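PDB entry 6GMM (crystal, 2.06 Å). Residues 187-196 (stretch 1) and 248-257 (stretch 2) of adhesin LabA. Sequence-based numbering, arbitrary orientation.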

# COMPACT_ATOMS: atom_id res chain seq x y z
N ASN A 187 10.41 6.97 -12.18
CA ASN A 187 10.17 5.74 -11.42
C ASN A 187 9.50 6.13 -10.14
O ASN A 187 9.63 7.29 -9.72
N ALA A 188 8.75 5.21 -9.55
CA ALA A 188 7.95 5.44 -8.34
C ALA A 188 8.74 5.86 -7.11
O ALA A 188 8.18 6.56 -6.28
N GLN A 189 10.01 5.44 -6.98
CA GLN A 189 10.83 5.82 -5.82
C GLN A 189 11.09 7.32 -5.83
O GLN A 189 10.88 8.01 -4.82
N VAL A 190 11.54 7.83 -6.99
CA VAL A 190 11.84 9.25 -7.25
C VAL A 190 10.56 10.09 -7.06
O VAL A 190 10.58 11.06 -6.31
N LEU A 191 9.47 9.70 -7.73
CA LEU A 191 8.18 10.41 -7.68
C LEU A 191 7.60 10.50 -6.28
O LEU A 191 7.17 11.59 -5.88
N LEU A 192 7.64 9.42 -5.51
CA LEU A 192 7.16 9.44 -4.13
C LEU A 192 8.00 10.37 -3.25
O LEU A 192 7.46 10.97 -2.31
N GLU A 193 9.30 10.51 -3.56
CA GLU A 193 10.18 11.42 -2.85
C GLU A 193 9.76 12.87 -3.17
O GLU A 193 9.66 13.71 -2.25
N GLN A 194 9.43 13.14 -4.47
CA GLN A 194 8.97 14.44 -4.95
C GLN A 194 7.70 14.79 -4.21
O GLN A 194 7.57 15.90 -3.70
N ALA A 195 6.79 13.81 -4.08
CA ALA A 195 5.51 13.99 -3.39
C ALA A 195 5.78 14.33 -1.92
O ALA A 195 5.05 15.13 -1.34
N SER A 196 6.83 13.72 -1.31
CA SER A 196 7.14 13.96 0.10
C SER A 196 7.71 15.34 0.31
O SER A 196 7.40 15.97 1.31
N MET A 248 -0.18 8.20 3.14
CA MET A 248 -0.42 7.67 1.79
C MET A 248 0.94 7.45 1.09
O MET A 248 1.19 6.39 0.54
N ILE A 249 1.83 8.45 1.19
CA ILE A 249 3.18 8.41 0.61
C ILE A 249 4.01 7.29 1.29
O ILE A 249 4.69 6.52 0.60
N LYS A 250 3.94 7.23 2.65
CA LYS A 250 4.69 6.28 3.45
C LYS A 250 4.30 4.83 3.09
O LYS A 250 5.17 4.02 2.77
N ASN A 251 2.99 4.55 3.05
CA ASN A 251 2.45 3.25 2.68
C ASN A 251 2.74 2.87 1.22
O ASN A 251 3.25 1.78 0.98
N ALA A 252 2.47 3.74 0.25
CA ALA A 252 2.79 3.44 -1.17
C ALA A 252 4.32 3.21 -1.38
O ALA A 252 4.70 2.47 -2.29
N ALA A 253 5.19 3.88 -0.58
CA ALA A 253 6.65 3.73 -0.67
C ALA A 253 7.04 2.34 -0.19
O ALA A 253 7.90 1.70 -0.79
N ILE A 254 6.34 1.85 0.86
CA ILE A 254 6.56 0.48 1.38
C ILE A 254 6.21 -0.52 0.25
O ILE A 254 7.03 -1.41 -0.04
N ALA A 255 5.08 -0.30 -0.47
CA ALA A 255 4.66 -1.18 -1.58
C ALA A 255 5.70 -1.23 -2.70
O ALA A 255 5.86 -2.25 -3.34
N VAL A 256 6.41 -0.10 -2.94
CA VAL A 256 7.41 0.10 -3.99
C VAL A 256 8.69 -0.67 -3.64
O VAL A 256 9.27 -1.26 -4.53
N GLU A 257 9.09 -0.69 -2.33
CA GLU A 257 10.25 -1.45 -1.84
C GLU A 257 9.99 -2.97 -2.00
O GLU A 257 10.87 -3.71 -2.46

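This is a small, mainly apolar packing of two nearly antiparallel helices, in which leucine, isoleucine and valine interlock over a bed of alanines and no hydrogen bond crosses between the stretches. The axes run at 168° to each other and approach to 10.0 Å, a spacing that leaves room for branched aliphatic side chains between the backbones.

Leu192 is the centerpiece. Its CA-to-CB bond points toward the partner helix, and with chi1 m and chi2 t the side chain enters a hole formed by Ile249, Ala252, Ala253 and Val256. Leu192 CD1 lies 3.7 Å from Ala253 CA and 3.8 Å from Val256 CG2, while Leu192 CD2 reaches to 4.1 Å from Ala252 CB. The short side chains of Ala252 and Ala253 suit this site because they let the leucine methyls come close to the helix backbone.

Ile249 answers from the second helix, also m, t. Ile249 CD1 approaches Ala195 O at 3.6 Å and Ala195 CB at 4.0 Å, and Ile249 CG2 lies 3.8 Å from Leu192 O and 4.1 Å from Ser196 CB. The oxygens in these contacts accept no hydrogen bond from the isoleucine; they are simply part of the surface it packs against. Ser196 contributes its CB here, while its OG is hydrogen-bonded elsewhere in the structure.

At the other end, Val256, with chi1 t, sets Val256 CG2 3.8 Å from Ala188 CB, and Val256 CG1 lies 4.2 Å from Gln189 N. Ala188, whose CB points toward the other helix, meets Val256 with its single methyl. Beside it Asn187, chi1 p, serves as N-cap: Asn187 OD1 accepts from Val190 N at 2.9 Å, satisfying an amide that has no preceding helical turn to supply a carbonyl. The CA-to-CB bonds of Lys250 and Glu193 point away, and neither side chain comes within contact of the other stretch.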

# COMPACT_ATOMS: atom_id res chain seq x y z
CB ASN A 187 11.45 4.93 -11.25
CG ASN A 187 12.40 5.33 -10.14
OD1 ASN A 187 12.02 5.81 -9.06
ND2 ASN A 187 13.67 5.01 -10.32
CB ALA A 188 7.11 4.21 -8.04
CB GLN A 189 12.16 5.06 -5.84
CG GLN A 189 12.63 4.60 -4.48
CD GLN A 189 13.92 3.84 -4.57
OE1 GLN A 189 14.16 3.05 -5.50
NE2 GLN A 189 14.78 4.04 -3.60
CB VAL A 190 12.44 9.43 -8.67
CG1 VAL A 190 12.56 10.89 -9.07
CG2 VAL A 190 13.80 8.73 -8.76
CB LEU A 191 7.18 9.82 -8.67
CG LEU A 191 7.67 9.87 -10.12
CD1 LEU A 191 6.72 9.19 -11.04
CD2 LEU A 191 7.99 11.30 -10.55
CB LEU A 192 7.07 8.03 -3.53
CG LEU A 192 5.88 7.22 -4.05
CD1 LEU A 192 6.05 5.80 -3.72
CD2 LEU A 192 4.53 7.75 -3.49
CB GLU A 193 11.66 11.17 -3.21
CG GLU A 193 12.63 12.22 -2.65
CD GLU A 193 12.61 12.45 -1.15
OE1 GLU A 193 12.57 11.45 -0.39
OE2 GLU A 193 12.64 13.62 -0.73
CB GLN A 194 8.70 14.42 -6.47
CG GLN A 194 9.92 14.28 -7.39
CD GLN A 194 11.19 14.78 -6.78
OE1 GLN A 194 11.35 15.96 -6.44
NE2 GLN A 194 12.13 13.88 -6.62
CB ALA A 195 4.70 12.72 -3.49
CB SER A 196 8.08 12.90 0.67
OG SER A 196 8.21 13.07 2.07
CB MET A 248 -1.26 8.65 0.98
CG MET A 248 -2.74 8.51 1.19
SD MET A 248 -3.65 9.77 0.27
CE MET A 248 -3.54 9.09 -1.33
CB ILE A 249 3.82 9.82 0.79
CG1 ILE A 249 3.19 10.84 -0.17
CG2 ILE A 249 5.37 9.78 0.67
CD1 ILE A 249 3.39 12.38 0.23
CB LYS A 250 4.58 6.62 4.95
CG LYS A 250 4.88 5.44 5.89
CD LYS A 250 4.96 5.86 7.36
CE LYS A 250 5.25 4.69 8.28
NZ LYS A 250 5.78 5.13 9.60
CB ASN A 251 0.96 3.17 3.02
CG ASN A 251 0.68 2.96 4.50
OD1 ASN A 251 1.19 2.03 5.12
ND2 ASN A 251 -0.15 3.79 5.11
CB ALA A 252 2.33 4.59 -2.07
CB ALA A 253 7.37 4.80 0.15
CB ILE A 254 5.83 0.21 2.73
CG1 ILE A 254 6.41 1.12 3.85
CG2 ILE A 254 5.96 -1.29 3.14
CD1 ILE A 254 5.74 0.95 5.39
CB ALA A 255 3.32 -0.70 -2.14
CB VAL A 256 7.63 1.62 -4.29
CG1 VAL A 256 8.80 1.84 -5.25
CG2 VAL A 256 6.37 2.23 -4.87
CB GLU A 257 10.49 -1.18 -0.33
CG GLU A 257 11.52 -0.09 -0.03
CD GLU A 257 12.94 -0.40 -0.48
OE1 GLU A 257 13.62 -1.23 0.17
OE2 GLU A 257 13.40 0.24 -1.46